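Local coordinates for inactive glucansucrase (Lactobacillus reuteri, PDB 5JBD), which is an inactive glucansucrase, a member of glycosyl hydrolase family 70 built around a TIM-type barrel with an antiparallel sheet packed beside it, at residues N351-A356 with V446-A451; Q428-D433 with Q440-N445; S480-A485 with N606-G611. All blocks are in the same frame, centred on the assembly; numbering follows the deposited sequence.

Contact 1 (N351-A356 with V446-A451). With ACT (acetate ion), chain E.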
ATOM      1  N   ASN A 351       4.346 -11.973 -19.358  1.00 24.35           N
ATOM      2  CA  ASN A 351       5.164 -11.814 -20.550  1.00 24.55           C
ATOM      3  C   ASN A 351       4.964 -12.970 -21.535  1.00 23.60           C
ATOM      4  O   ASN A 351       5.101 -12.771 -22.735  1.00 24.56           O
ATOM      5  CB  ASN A 351       6.677 -11.680 -20.237  1.00 25.09           C
ATOM      6  CG  ASN A 351       7.038 -10.446 -19.406  1.00 26.00           C
ATOM      7  OD1 ASN A 351       8.145 -10.339 -18.817  1.00 27.75           O
ATOM      8  ND2 ASN A 351       6.146  -9.515 -19.369  1.00 25.19           N
ATOM      9  N   VAL A 352       4.642 -14.170 -21.042  1.00 24.18           N
ATOM     10  CA  VAL A 352       4.497 -15.360 -21.903  1.00 23.99           C
ATOM     11  C   VAL A 352       3.075 -15.526 -22.423  1.00 24.09           C
ATOM     12  O   VAL A 352       2.880 -15.814 -23.605  1.00 23.96           O
ATOM     13  CB  VAL A 352       4.929 -16.649 -21.174  1.00 24.54           C
ATOM     14  CG1 VAL A 352       4.616 -17.910 -21.973  1.00 24.72           C
ATOM     15  CG2 VAL A 352       6.415 -16.604 -20.861  1.00 24.44           C
ATOM     16  N   LEU A 353       2.094 -15.360 -21.538  1.00 23.48           N
ATOM     17  CA  LEU A 353       0.695 -15.634 -21.842  1.00 23.80           C
ATOM     18  C   LEU A 353      -0.197 -14.400 -22.002  1.00 24.86           C
ATOM     19  O   LEU A 353      -1.181 -14.447 -22.728  1.00 26.34           O
ATOM     20  CB  LEU A 353       0.105 -16.537 -20.752  1.00 24.30           C
ATOM     21  CG  LEU A 353       0.733 -17.926 -20.596  1.00 24.02           C
ATOM     22  CD1 LEU A 353       0.225 -18.625 -19.346  1.00 23.48           C
ATOM     23  CD2 LEU A 353       0.469 -18.776 -21.823  1.00 25.96           C
ATOM     24  N   GLY A 354       0.134 -13.316 -21.310  1.00 25.71           N
ATOM     25  CA  GLY A 354      -0.762 -12.172 -21.171  1.00 26.13           C
ATOM     26  C   GLY A 354      -0.681 -11.036 -22.178  1.00 27.14           C
ATOM     27  O   GLY A 354      -1.632 -10.250 -22.294  1.00 27.70           O
ATOM     28  N   ARG A 355       0.432 -10.910 -22.889  1.00 26.55           N
ATOM     29  CA  ARG A 355       0.581  -9.846 -23.887  1.00 28.06           C
ATOM     30  C   ARG A 355      -0.251 -10.139 -25.138  1.00 28.85           C
ATOM     31  O   ARG A 355      -0.574 -11.303 -25.431  1.00 26.94           O
ATOM     32  CB  ARG A 355       2.035  -9.692 -24.307  1.00 28.81           C
ATOM     33  CG  ARG A 355       2.964  -9.078 -23.285  1.00 29.50           C
ATOM     34  CD  ARG A 355       4.390  -9.103 -23.830  1.00 29.40           C
ATOM     35  NE  ARG A 355       5.274  -8.269 -23.035  1.00 29.98           N
ATOM     36  CZ  ARG A 355       6.547  -8.531 -22.725  1.00 30.77           C
ATOM     37  NH1 ARG A 355       7.170  -9.636 -23.143  1.00 29.78           N
ATOM     38  NH2 ARG A 355       7.208  -7.657 -21.948  1.00 31.00           N
ATOM     39  N   ALA A 356      -0.578  -9.079 -25.875  1.00 29.08           N
ATOM     40  CA  ALA A 356      -1.164  -9.214 -27.222  1.00 32.71           C
ATOM     41  C   ALA A 356      -0.121  -9.686 -28.242  1.00 34.08           C
ATOM     42  O   ALA A 356      -0.364 -10.617 -29.012  1.00 35.37           O
ATOM     43  CB  ALA A 356      -1.752  -7.885 -27.676  1.00 32.83           C
ATOM     44  N   VAL A 446      -6.154 -15.497 -19.255  1.00 25.19           N
ATOM     45  CA  VAL A 446      -6.292 -15.514 -17.796  1.00 24.98           C
ATOM     46  C   VAL A 446      -6.531 -16.942 -17.259  1.00 24.48           C
ATOM     47  O   VAL A 446      -5.873 -17.354 -16.284  1.00 22.27           O
ATOM     48  CB  VAL A 446      -7.340 -14.490 -17.292  1.00 25.26           C
ATOM     49  CG1 VAL A 446      -7.580 -14.634 -15.790  1.00 25.95           C
ATOM     50  CG2 VAL A 446      -6.849 -13.075 -17.594  1.00 25.19           C
ATOM     51  N   PRO A 447      -7.429 -17.713 -17.898  1.00 23.96           N
ATOM     52  CA  PRO A 447      -7.620 -19.097 -17.450  1.00 24.61           C
ATOM     53  C   PRO A 447      -6.344 -19.948 -17.463  1.00 23.78           C
ATOM     54  O   PRO A 447      -6.079 -20.656 -16.491  1.00 23.37           O
ATOM     55  CB  PRO A 447      -8.654 -19.644 -18.428  1.00 25.20           C
ATOM     56  CG  PRO A 447      -9.463 -18.449 -18.811  1.00 25.61           C
ATOM     57  CD  PRO A 447      -8.432 -17.342 -18.911  1.00 25.45           C
ATOM     58  N   ALA A 448      -5.545 -19.838 -18.519  1.00 24.63           N
ATOM     59  CA  ALA A 448      -4.276 -20.580 -18.584  1.00 24.39           C
ATOM     60  C   ALA A 448      -3.256 -20.099 -17.538  1.00 24.14           C
ATOM     61  O   ALA A 448      -2.505 -20.912 -16.984  1.00 24.10           O
ATOM     62  CB  ALA A 448      -3.688 -20.525 -20.003  1.00 25.40           C
ATOM     63  N   GLN A 449      -3.202 -18.794 -17.280  1.00 24.05           N
ATOM     64  CA  GLN A 449      -2.327 -18.283 -16.238  1.00 23.56           C
ATOM     65  C   GLN A 449      -2.672 -18.954 -14.912  1.00 24.19           C
ATOM     66  O   GLN A 449      -1.772 -19.435 -14.213  1.00 22.14           O
ATOM     67  CB  GLN A 449      -2.390 -16.763 -16.120  1.00 23.83           C
ATOM     68  CG  GLN A 449      -1.727 -16.049 -17.290  1.00 23.36           C
ATOM     69  CD  GLN A 449      -1.686 -14.540 -17.140  1.00 22.97           C
ATOM     70  OE1 GLN A 449      -1.126 -14.014 -16.171  1.00 23.11           O
ATOM     71  NE2 GLN A 449      -2.259 -13.828 -18.113  1.00 23.03           N
ATOM     72  N   TYR A 450      -3.971 -19.024 -14.596  1.00 22.81           N
ATOM     73  CA  TYR A 450      -4.420 -19.722 -13.382  1.00 22.78           C
ATOM     74  C   TYR A 450      -4.189 -21.233 -13.403  1.00 21.76           C
ATOM     75  O   TYR A 450      -3.909 -21.837 -12.360  1.00 22.38           O
ATOM     76  CB  TYR A 450      -5.902 -19.414 -13.069  1.00 22.74           C
ATOM     77  CG  TYR A 450      -6.076 -18.188 -12.211  1.00 23.21           C
ATOM     78  CD1 TYR A 450      -5.856 -18.253 -10.834  1.00 22.36           C
ATOM     79  CD2 TYR A 450      -6.429 -16.950 -12.765  1.00 23.32           C
ATOM     80  CE1 TYR A 450      -5.995 -17.127 -10.032  1.00 23.79           C
ATOM     81  CE2 TYR A 450      -6.567 -15.816 -11.969  1.00 24.24           C
ATOM     82  CZ  TYR A 450      -6.351 -15.906 -10.606  1.00 23.27           C
ATOM     83  OH  TYR A 450      -6.470 -14.797  -9.798  1.00 23.35           O
ATOM     84  N   ALA A 451      -4.338 -21.859 -14.566  1.00 21.56           N
ATOM     85  CA  ALA A 451      -4.104 -23.305 -14.681  1.00 21.30           C
ATOM     86  C   ALA A 451      -2.654 -23.662 -14.334  1.00 20.55           C
ATOM     87  O   ALA A 451      -2.408 -24.680 -13.675  1.00 20.37           O
ATOM     88  CB  ALA A 451      -4.448 -23.804 -16.067  1.00 22.47           C
TER
HETATM   89  C   ACT E1703       4.863  -4.398 -21.687  1.00 58.28           C
HETATM   90  O   ACT E1703       6.094  -4.243 -21.566  1.00 59.11           O
HETATM   91  OXT ACT E1703       4.322  -5.509 -21.510  1.00 52.07           O
HETATM   92  CH3 ACT E1703       4.016  -3.216 -22.062  1.00 61.63           C

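Contact 2 (Q428-D433 with Q440-N445)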
ATOM      1  N   GLN A 428     -15.169   1.334 -17.170  1.00 37.50           N
ATOM      2  CA  GLN A 428     -16.087   1.029 -18.267  1.00 38.38           C
ATOM      3  C   GLN A 428     -15.287   0.470 -19.455  1.00 36.14           C
ATOM      4  O   GLN A 428     -15.670  -0.544 -20.029  1.00 33.19           O
ATOM      5  CB  GLN A 428     -16.885   2.261 -18.690  1.00 46.29           C
ATOM      6  CG  GLN A 428     -18.085   1.933 -19.556  1.00 53.40           C
ATOM      7  CD  GLN A 428     -18.961   3.147 -19.816  1.00 62.61           C
ATOM      8  OE1 GLN A 428     -18.564   4.077 -20.524  1.00 66.68           O
ATOM      9  NE2 GLN A 428     -20.162   3.143 -19.245  1.00 68.72           N
ATOM     10  N   GLU A 429     -14.170   1.123 -19.787  1.00 33.58           N
ATOM     11  CA  GLU A 429     -13.292   0.674 -20.884  1.00 34.16           C
ATOM     12  C   GLU A 429     -12.700  -0.704 -20.609  1.00 32.45           C
ATOM     13  O   GLU A 429     -12.683  -1.552 -21.498  1.00 32.44           O
ATOM     14  CB  GLU A 429     -12.179   1.701 -21.136  1.00 33.75           C
ATOM     15  CG  GLU A 429     -12.705   2.989 -21.766  1.00 36.20           C
ATOM     16  CD  GLU A 429     -11.724   4.146 -21.697  1.00 37.96           C
ATOM     17  OE1 GLU A 429     -10.694   4.040 -20.993  1.00 36.69           O
ATOM     18  OE2 GLU A 429     -11.990   5.185 -22.339  1.00 38.19           O
ATOM     19  N   PHE A 430     -12.246  -0.917 -19.370  1.00 31.04           N
ATOM     20  CA  PHE A 430     -11.697  -2.204 -18.958  1.00 30.92           C
ATOM     21  C   PHE A 430     -12.698  -3.358 -19.093  1.00 31.42           C
ATOM     22  O   PHE A 430     -12.381  -4.366 -19.715  1.00 30.28           O
ATOM     23  CB  PHE A 430     -11.149  -2.155 -17.524  1.00 30.75           C
ATOM     24  CG  PHE A 430     -10.600  -3.476 -17.054  1.00 30.90           C
ATOM     25  CD1 PHE A 430      -9.275  -3.817 -17.303  1.00 31.65           C
ATOM     26  CD2 PHE A 430     -11.420  -4.398 -16.415  1.00 31.04           C
ATOM     27  CE1 PHE A 430      -8.772  -5.038 -16.888  1.00 31.78           C
ATOM     28  CE2 PHE A 430     -10.919  -5.627 -15.998  1.00 32.36           C
ATOM     29  CZ  PHE A 430      -9.595  -5.948 -16.241  1.00 30.44           C
ATOM     30  N   TYR A 431     -13.896  -3.222 -18.511  1.00 32.11           N
ATOM     31  CA  TYR A 431     -14.874  -4.329 -18.545  1.00 32.68           C
ATOM     32  C   TYR A 431     -15.253  -4.719 -19.972  1.00 33.19           C
ATOM     33  O   TYR A 431     -15.393  -5.902 -20.272  1.00 32.30           O
ATOM     34  CB  TYR A 431     -16.171  -4.008 -17.791  1.00 34.51           C
ATOM     35  CG  TYR A 431     -16.091  -3.992 -16.276  1.00 33.52           C
ATOM     36  CD1 TYR A 431     -15.705  -5.125 -15.553  1.00 33.65           C
ATOM     37  CD2 TYR A 431     -16.449  -2.852 -15.569  1.00 35.06           C
ATOM     38  CE1 TYR A 431     -15.648  -5.111 -14.167  1.00 32.92           C
ATOM     39  CE2 TYR A 431     -16.398  -2.829 -14.190  1.00 34.55           C
ATOM     40  CZ  TYR A 431     -16.008  -3.962 -13.494  1.00 34.49           C
ATOM     41  OH  TYR A 431     -15.973  -3.919 -12.127  1.00 35.84           O
ATOM     42  N   ALA A 432     -15.426  -3.721 -20.840  1.00 33.74           N
ATOM     43  CA  ALA A 432     -15.710  -3.980 -22.255  1.00 32.48           C
ATOM     44  C   ALA A 432     -14.516  -4.688 -22.912  1.00 31.94           C
ATOM     45  O   ALA A 432     -14.692  -5.663 -23.632  1.00 30.48           O
ATOM     46  CB  ALA A 432     -16.035  -2.694 -22.984  1.00 33.55           C
ATOM     47  N   ASP A 433     -13.312  -4.211 -22.624  1.00 32.88           N
ATOM     48  CA  ASP A 433     -12.085  -4.805 -23.198  1.00 33.05           C
ATOM     49  C   ASP A 433     -11.853  -6.235 -22.712  1.00 32.56           C
ATOM     50  O   ASP A 433     -11.469  -7.110 -23.502  1.00 37.07           O
ATOM     51  CB  ASP A 433     -10.865  -3.927 -22.905  1.00 31.86           C
ATOM     52  CG  ASP A 433      -9.639  -4.366 -23.662  1.00 32.99           C
ATOM     53  OD1 ASP A 433      -9.600  -4.180 -24.899  1.00 33.05           O
ATOM     54  OD2 ASP A 433      -8.687  -4.883 -23.022  1.00 33.55           O
ATOM     55  N   GLN A 440      -7.140  -4.862 -25.900  1.00 34.94           N
ATOM     56  CA  GLN A 440      -6.188  -3.752 -26.015  1.00 38.04           C
ATOM     57  C   GLN A 440      -5.462  -3.451 -24.712  1.00 37.96           C
ATOM     58  O   GLN A 440      -4.342  -2.936 -24.741  1.00 37.00           O
ATOM     59  CB  GLN A 440      -6.915  -2.474 -26.482  1.00 42.17           C
ATOM     60  CG  GLN A 440      -7.432  -2.536 -27.906  1.00 43.89           C
ATOM     61  CD  GLN A 440      -6.301  -2.726 -28.880  1.00 49.01           C
ATOM     62  OE1 GLN A 440      -5.530  -1.800 -29.184  1.00 50.01           O
ATOM     63  NE2 GLN A 440      -6.169  -3.958 -29.347  1.00 47.99           N
ATOM     64  N   TYR A 441      -6.111  -3.751 -23.581  1.00 37.28           N
ATOM     65  CA  TYR A 441      -5.616  -3.381 -22.254  1.00 35.24           C
ATOM     66  C   TYR A 441      -5.530  -4.546 -21.275  1.00 33.73           C
ATOM     67  O   TYR A 441      -4.566  -4.645 -20.526  1.00 37.86           O
ATOM     68  CB  TYR A 441      -6.511  -2.293 -21.645  1.00 37.34           C
ATOM     69  CG  TYR A 441      -6.848  -1.153 -22.588  1.00 38.33           C
ATOM     70  CD1 TYR A 441      -5.842  -0.365 -23.138  1.00 39.13           C
ATOM     71  CD2 TYR A 441      -8.179  -0.873 -22.939  1.00 41.69           C
ATOM     72  CE1 TYR A 441      -6.136   0.669 -24.010  1.00 41.11           C
ATOM     73  CE2 TYR A 441      -8.486   0.166 -23.814  1.00 41.65           C
ATOM     74  CZ  TYR A 441      -7.462   0.932 -24.347  1.00 43.02           C
ATOM     75  OH  TYR A 441      -7.745   1.969 -25.205  1.00 45.60           O
ATOM     76  N   ALA A 442      -6.557  -5.383 -21.238  1.00 31.81           N
ATOM     77  CA  ALA A 442      -6.646  -6.490 -20.297  1.00 31.08           C
ATOM     78  C   ALA A 442      -5.765  -7.672 -20.703  1.00 30.38           C
ATOM     79  O   ALA A 442      -5.412  -7.842 -21.865  1.00 28.95           O
ATOM     80  CB  ALA A 442      -8.091  -6.961 -20.170  1.00 31.77           C
ATOM     81  N   GLN A 443      -5.443  -8.496 -19.711  1.00 28.88           N
ATOM     82  CA  GLN A 443      -4.580  -9.660 -19.918  1.00 27.95           C
ATOM     83  C   GLN A 443      -5.211 -10.699 -20.812  1.00 27.57           C
ATOM     84  O   GLN A 443      -6.379 -11.017 -20.669  1.00 28.54           O
ATOM     85  CB  GLN A 443      -4.250 -10.312 -18.562  1.00 26.95           C
ATOM     86  CG  GLN A 443      -3.248  -9.527 -17.757  1.00 26.93           C
ATOM     87  CD  GLN A 443      -1.859  -9.676 -18.317  1.00 27.26           C
ATOM     88  OE1 GLN A 443      -1.290  -8.742 -18.882  1.00 29.32           O
ATOM     89  NE2 GLN A 443      -1.310 -10.850 -18.173  1.00 26.18           N
ATOM     90  N   TYR A 444      -4.409 -11.252 -21.721  1.00 29.01           N
ATOM     91  CA  TYR A 444      -4.779 -12.450 -22.472  1.00 27.14           C
ATOM     92  C   TYR A 444      -4.575 -13.701 -21.602  1.00 26.95           C
ATOM     93  O   TYR A 444      -3.799 -13.686 -20.645  1.00 27.49           O
ATOM     94  CB  TYR A 444      -3.928 -12.568 -23.734  1.00 28.50           C
ATOM     95  CG  TYR A 444      -4.275 -11.590 -24.842  1.00 28.20           C
ATOM     96  CD1 TYR A 444      -3.967 -10.233 -24.735  1.00 29.76           C
ATOM     97  CD2 TYR A 444      -4.911 -12.024 -25.991  1.00 29.67           C
ATOM     98  CE1 TYR A 444      -4.306  -9.335 -25.742  1.00 30.89           C
ATOM     99  CE2 TYR A 444      -5.243 -11.141 -27.013  1.00 30.95           C
ATOM    100  CZ  TYR A 444      -4.941  -9.797 -26.881  1.00 31.79           C
ATOM    101  OH  TYR A 444      -5.275  -8.919 -27.903  1.00 34.94           O
ATOM    102  N   ASN A 445      -5.281 -14.769 -21.951  1.00 25.44           N
ATOM    103  CA  ASN A 445      -5.071 -16.097 -21.372  1.00 25.95           C
ATOM    104  C   ASN A 445      -5.169 -16.175 -19.848  1.00 25.17           C
ATOM    105  O   ASN A 445      -4.359 -16.859 -19.207  1.00 24.25           O
ATOM    106  CB  ASN A 445      -3.700 -16.655 -21.835  1.00 24.55           C
ATOM    107  CG  ASN A 445      -3.710 -17.147 -23.271  1.00 25.51           C
ATOM    108  OD1 ASN A 445      -4.505 -18.028 -23.667  1.00 26.02           O
ATOM    109  ND2 ASN A 445      -2.783 -16.632 -24.055  1.00 25.54           N
TER

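Contact 3 (S480-A485 with N606-G611)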
ATOM      1  N   SER A 480     -17.244 -12.490 -12.298  1.00 30.10           N
ATOM      2  CA  SER A 480     -16.418 -12.147 -13.456  1.00 30.20           C
ATOM      3  C   SER A 480     -16.650 -13.161 -14.570  1.00 29.59           C
ATOM      4  O   SER A 480     -17.058 -14.299 -14.334  1.00 30.16           O
ATOM      5  CB  SER A 480     -14.927 -12.147 -13.071  1.00 30.06           C
ATOM      6  OG  SER A 480     -14.089 -12.196 -14.219  1.00 31.70           O
ATOM      7  N   ILE A 481     -16.355 -12.756 -15.793  1.00 30.23           N
ATOM      8  CA  ILE A 481     -16.294 -13.707 -16.918  1.00 32.16           C
ATOM      9  C   ILE A 481     -15.408 -14.937 -16.610  1.00 30.01           C
ATOM     10  O   ILE A 481     -15.667 -16.037 -17.110  1.00 31.49           O
ATOM     11  CB  ILE A 481     -15.809 -12.973 -18.215  1.00 34.24           C
ATOM     12  CG1 ILE A 481     -15.917 -13.861 -19.457  1.00 39.22           C
ATOM     13  CG2 ILE A 481     -14.410 -12.364 -18.056  1.00 32.80           C
ATOM     14  CD1 ILE A 481     -15.489 -13.191 -20.757  1.00 43.13           C
ATOM     15  N   TYR A 482     -14.370 -14.761 -15.798  1.00 27.43           N
ATOM     16  CA  TYR A 482     -13.443 -15.866 -15.504  1.00 26.29           C
ATOM     17  C   TYR A 482     -13.816 -16.736 -14.299  1.00 25.38           C
ATOM     18  O   TYR A 482     -13.076 -17.663 -13.976  1.00 25.15           O
ATOM     19  CB  TYR A 482     -12.020 -15.327 -15.343  1.00 25.47           C
ATOM     20  CG  TYR A 482     -11.534 -14.552 -16.536  1.00 26.13           C
ATOM     21  CD1 TYR A 482     -11.546 -15.123 -17.814  1.00 25.43           C
ATOM     22  CD2 TYR A 482     -11.054 -13.236 -16.408  1.00 25.91           C
ATOM     23  CE1 TYR A 482     -11.113 -14.403 -18.916  1.00 25.42           C
ATOM     24  CE2 TYR A 482     -10.622 -12.515 -17.518  1.00 26.37           C
ATOM     25  CZ  TYR A 482     -10.643 -13.114 -18.768  1.00 26.06           C
ATOM     26  OH  TYR A 482     -10.199 -12.407 -19.872  1.00 25.72           O
ATOM     27  N   TYR A 483     -14.959 -16.476 -13.658  1.00 25.84           N
ATOM     28  CA  TYR A 483     -15.360 -17.235 -12.449  1.00 25.93           C
ATOM     29  C   TYR A 483     -15.406 -18.755 -12.687  1.00 26.42           C
ATOM     30  O   TYR A 483     -14.863 -19.536 -11.883  1.00 24.01           O
ATOM     31  CB  TYR A 483     -16.718 -16.734 -11.894  1.00 26.66           C
ATOM     32  CG  TYR A 483     -17.210 -17.490 -10.657  1.00 27.25           C
ATOM     33  CD1 TYR A 483     -17.880 -18.710 -10.775  1.00 27.63           C
ATOM     34  CD2 TYR A 483     -16.988 -16.992  -9.370  1.00 26.80           C
ATOM     35  CE1 TYR A 483     -18.305 -19.412  -9.665  1.00 28.72           C
ATOM     36  CE2 TYR A 483     -17.435 -17.678  -8.257  1.00 27.91           C
ATOM     37  CZ  TYR A 483     -18.094 -18.880  -8.410  1.00 29.03           C
ATOM     38  OH  TYR A 483     -18.537 -19.573  -7.324  1.00 30.86           O
ATOM     39  N   ASP A 484     -16.051 -19.181 -13.775  1.00 26.82           N
ATOM     40  CA  ASP A 484     -16.260 -20.617 -13.997  1.00 27.15           C
ATOM     41  C   ASP A 484     -14.926 -21.351 -14.200  1.00 26.79           C
ATOM     42  O   ASP A 484     -14.700 -22.422 -13.619  1.00 27.13           O
ATOM     43  CB  ASP A 484     -17.197 -20.872 -15.184  1.00 28.90           C
ATOM     44  CG  ASP A 484     -18.662 -20.591 -14.863  1.00 30.52           C
ATOM     45  OD1 ASP A 484     -19.046 -20.514 -13.683  1.00 30.15           O
ATOM     46  OD2 ASP A 484     -19.437 -20.458 -15.822  1.00 31.80           O
ATOM     47  N   ALA A 485     -14.043 -20.765 -14.999  1.00 25.89           N
ATOM     48  CA  ALA A 485     -12.748 -21.366 -15.275  1.00 25.77           C
ATOM     49  C   ALA A 485     -11.900 -21.467 -14.026  1.00 24.59           C
ATOM     50  O   ALA A 485     -11.382 -22.539 -13.706  1.00 24.74           O
ATOM     51  CB  ALA A 485     -12.004 -20.564 -16.335  1.00 25.49           C
ATOM     52  N   ASN A 606      -9.969 -16.565 -28.845  1.00 31.75           N
ATOM     53  CA  ASN A 606     -11.272 -16.180 -28.291  1.00 31.11           C
ATOM     54  C   ASN A 606     -11.038 -15.411 -26.971  1.00 29.97           C
ATOM     55  O   ASN A 606      -9.880 -15.270 -26.555  1.00 28.83           O
ATOM     56  CB  ASN A 606     -12.170 -17.423 -28.182  1.00 31.14           C
ATOM     57  CG  ASN A 606     -11.685 -18.420 -27.152  1.00 31.20           C
ATOM     58  OD1 ASN A 606     -11.406 -18.062 -26.003  1.00 30.28           O
ATOM     59  ND2 ASN A 606     -11.629 -19.690 -27.541  1.00 30.77           N
ATOM     60  N   PRO A 607     -12.109 -14.910 -26.311  1.00 29.34           N
ATOM     61  CA  PRO A 607     -11.854 -14.098 -25.120  1.00 28.92           C
ATOM     62  C   PRO A 607     -11.123 -14.816 -23.969  1.00 27.92           C
ATOM     63  O   PRO A 607     -10.462 -14.147 -23.169  1.00 26.65           O
ATOM     64  CB  PRO A 607     -13.270 -13.663 -24.682  1.00 30.36           C
ATOM     65  CG  PRO A 607     -14.091 -13.739 -25.930  1.00 31.43           C
ATOM     66  CD  PRO A 607     -13.548 -14.947 -26.636  1.00 31.22           C
ATOM     67  N   TYR A 608     -11.247 -16.144 -23.920  1.00 27.20           N
ATOM     68  CA  TYR A 608     -10.694 -16.975 -22.864  1.00 27.44           C
ATOM     69  C   TYR A 608      -9.285 -17.499 -23.181  1.00 26.97           C
ATOM     70  O   TYR A 608      -8.462 -17.591 -22.275  1.00 25.72           O
ATOM     71  CB  TYR A 608     -11.634 -18.162 -22.599  1.00 28.47           C
ATOM     72  CG  TYR A 608     -13.023 -17.723 -22.169  1.00 29.36           C
ATOM     73  CD1 TYR A 608     -13.318 -17.521 -20.829  1.00 29.90           C
ATOM     74  CD2 TYR A 608     -14.040 -17.469 -23.112  1.00 31.66           C
ATOM     75  CE1 TYR A 608     -14.580 -17.096 -20.418  1.00 30.33           C
ATOM     76  CE2 TYR A 608     -15.306 -17.040 -22.709  1.00 32.32           C
ATOM     77  CZ  TYR A 608     -15.560 -16.853 -21.357  1.00 33.14           C
ATOM     78  OH  TYR A 608     -16.789 -16.434 -20.928  1.00 33.96           O
ATOM     79  N   VAL A 609      -9.020 -17.819 -24.454  1.00 26.88           N
ATOM     80  CA  VAL A 609      -7.776 -18.489 -24.890  1.00 27.05           C
ATOM     81  C   VAL A 609      -7.207 -17.835 -26.162  1.00 28.26           C
ATOM     82  O   VAL A 609      -7.935 -17.609 -27.142  1.00 28.06           O
ATOM     83  CB  VAL A 609      -8.012 -19.998 -25.154  1.00 27.47           C
ATOM     84  CG1 VAL A 609      -6.720 -20.702 -25.591  1.00 27.77           C
ATOM     85  CG2 VAL A 609      -8.614 -20.681 -23.933  1.00 27.46           C
ATOM     86  N   SER A 610      -5.915 -17.499 -26.108  1.00 26.47           N
ATOM     87  CA  SER A 610      -5.124 -17.070 -27.251  1.00 26.05           C
ATOM     88  C   SER A 610      -3.914 -17.997 -27.337  1.00 25.96           C
ATOM     89  O   SER A 610      -2.850 -17.718 -26.754  1.00 25.90           O
ATOM     90  CB  SER A 610      -4.697 -15.623 -27.067  1.00 25.76           C
ATOM     91  OG  SER A 610      -4.008 -15.145 -28.207  1.00 25.49           O
ATOM     92  N   GLY A 611      -4.099 -19.092 -28.062  1.00 25.92           N
ATOM     93  CA  GLY A 611      -3.209 -20.253 -28.011  1.00 26.85           C
ATOM     94  C   GLY A 611      -4.030 -21.505 -27.732  1.00 25.99           C
ATOM     95  O   GLY A 611      -4.958 -21.813 -28.486  1.00 26.22           O
TER
HETATM   96  O   HOH W   1      -8.291 -14.289 -21.000  1.00 26.83           O

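Contact 1 (N351-A356 with V446-A451)
Leu353 and Gln449 bring the two backbones nearest each other, their CA atoms 6.9 Å apart, while the CA atoms of Gly354 and Val446 stand 7.3 Å apart. The last residues of helix 343-354 include a wider, pi-type turn at 351-354 and lie against the first turns of helix 446-455. Leu353 points at the partner helix and lays its CD1 3.8 Å from Gln449 CG, with its CB nearly as close. The two side chains run past one another in opposite directions, so they touch along their flanks. CD1 also reaches Ala448, at 4.4 Å from its CB.

In the TIM-type barrel, helix 343-354 follows strand 340-341 and helix 446-455 leads into strand 460-464. Val541, on strand 537-542 of an antiparallel sheet, touches both Leu353 and Ala448, so the small apolar cluster joins the barrel's helical layer to that sheet.

The polar end of Gln449 passes Gly354, with NE2 3.8 Å from the glycine CA, and donates to Tyr444 O. The extended chain beyond CG (chi2 -176°) carries the amide that far. Farther along, Arg355 turns outward: its NE donates to the acetate OXT at 3.3 Å, almost straight at 168°, in the guanidinium plane, while Asn351 ND2 lies above one face of that group, displaced toward its rim.

Contact 2 (Q428-D433 with Q440-N445)
Asp433 reaches from helix 420-434 into the loop that follows and binds three successive backbone N-H groups there. Its CG is anti to the backbone N (chi1 -170°), which sends the carboxylate out toward the loop. CB is the first atom to meet something, lying 4.1 Å from Tyr441 CD2, and CG approaches the same ring atom obliquely at 3.9 Å. At the tip the two oxygens divide the work. OD1 takes the N-H of Gln440 through its syn lone pair, at 2.7 Å and almost linear (173°). OD2 has two donors: Ala442 N at 2.8 Å, nearly in line with the C-O bond, and Tyr441 N at 2.9 Å, which comes from above the carboxylate plane, 43° out of it. With three bonds gripping it, the group can hardly turn, and the buried negative charge is probably eased by the N-H dipoles. Beside it, Ala442 CB packs against Phe430, 3.9 Å from the phenylalanine CE1. A carboxylate near the end of one barrel-layer helix thus holds the loop leading to the next, helix 446-455. Helix 392-406 backs both sides of the contact, its Leu398 touching Phe430 and its Leu402 touching Glu429 and Tyr441.

Contact 3 (S480-A485 with N606-G611)
Ile481 and Tyr608 form the tight part of this contact, approaching from opposite directions. The phenol OH comes within 3.1 Å of Ile481 CG1, a short contact, and within 3.5 Å of CD1. CG1 is placed there by standing anti to the isoleucine backbone N (chi1 -172°). The Ile481 carbonyl O, meanwhile, lies in the plane of the Tyr608 ring, at its edge. Tyr482 adds a second, more relaxed touch, with its CD1 4.2 Å from Tyr608 CD1; Ile481 CG2 sits over the centre of the Tyr482 ring and backs it.

The two segments meet where the barrel's helices adjoin the antiparallel sheet that contains strand 612-618. Ser480 to Tyr483 is a type I beta turn leading into helix 483-496, with Ser480 OG capping Tyr482 N. Segment 606-611 links strand 596-605 to strand 612-618 and opens with an Asx turn, Asn606 OD1 accepting from Tyr608 N at 2.8 Å in the carbonyl plane; a second bond, from Val609 N above that plane, extends it to an Asx motif.

On the looser side a single bridging water does the joining. Tyr482 OH and Pro607 O are 3.7 Å apart; the water lies 2.9 Å from Tyr482 OH and donates to Pro607 O at 3.1 Å. Lys439 NZ gives Pro607 O another hydrogen bond, and a glycerol molecule lies about 5 Å from the proline side chain.

How the contacts relate
All three contacts cluster on one side of the chain's centre, their centres 10 to 13 Å apart. Contact 2 is nested within the loop of chain that contact 1 closes, and contact 3 follows both. Helix 446-455 and the loop before it join them: Pro447 packs on Tyr482 and Ala485 of contact 3, Tyr444 N bonds to Gly354 O of contact 1, and Asn445 OD1 accepts from Ser610 N of contact 3 at 2.9 Å. Contacts 1 and 3 border the sheet of strands 537-542 and 612-618, which contact 2 approaches through its loop's end, at Ser610. Together they illustrate how a loop joining two successive helices can knit a barrel to an adjacent sheet.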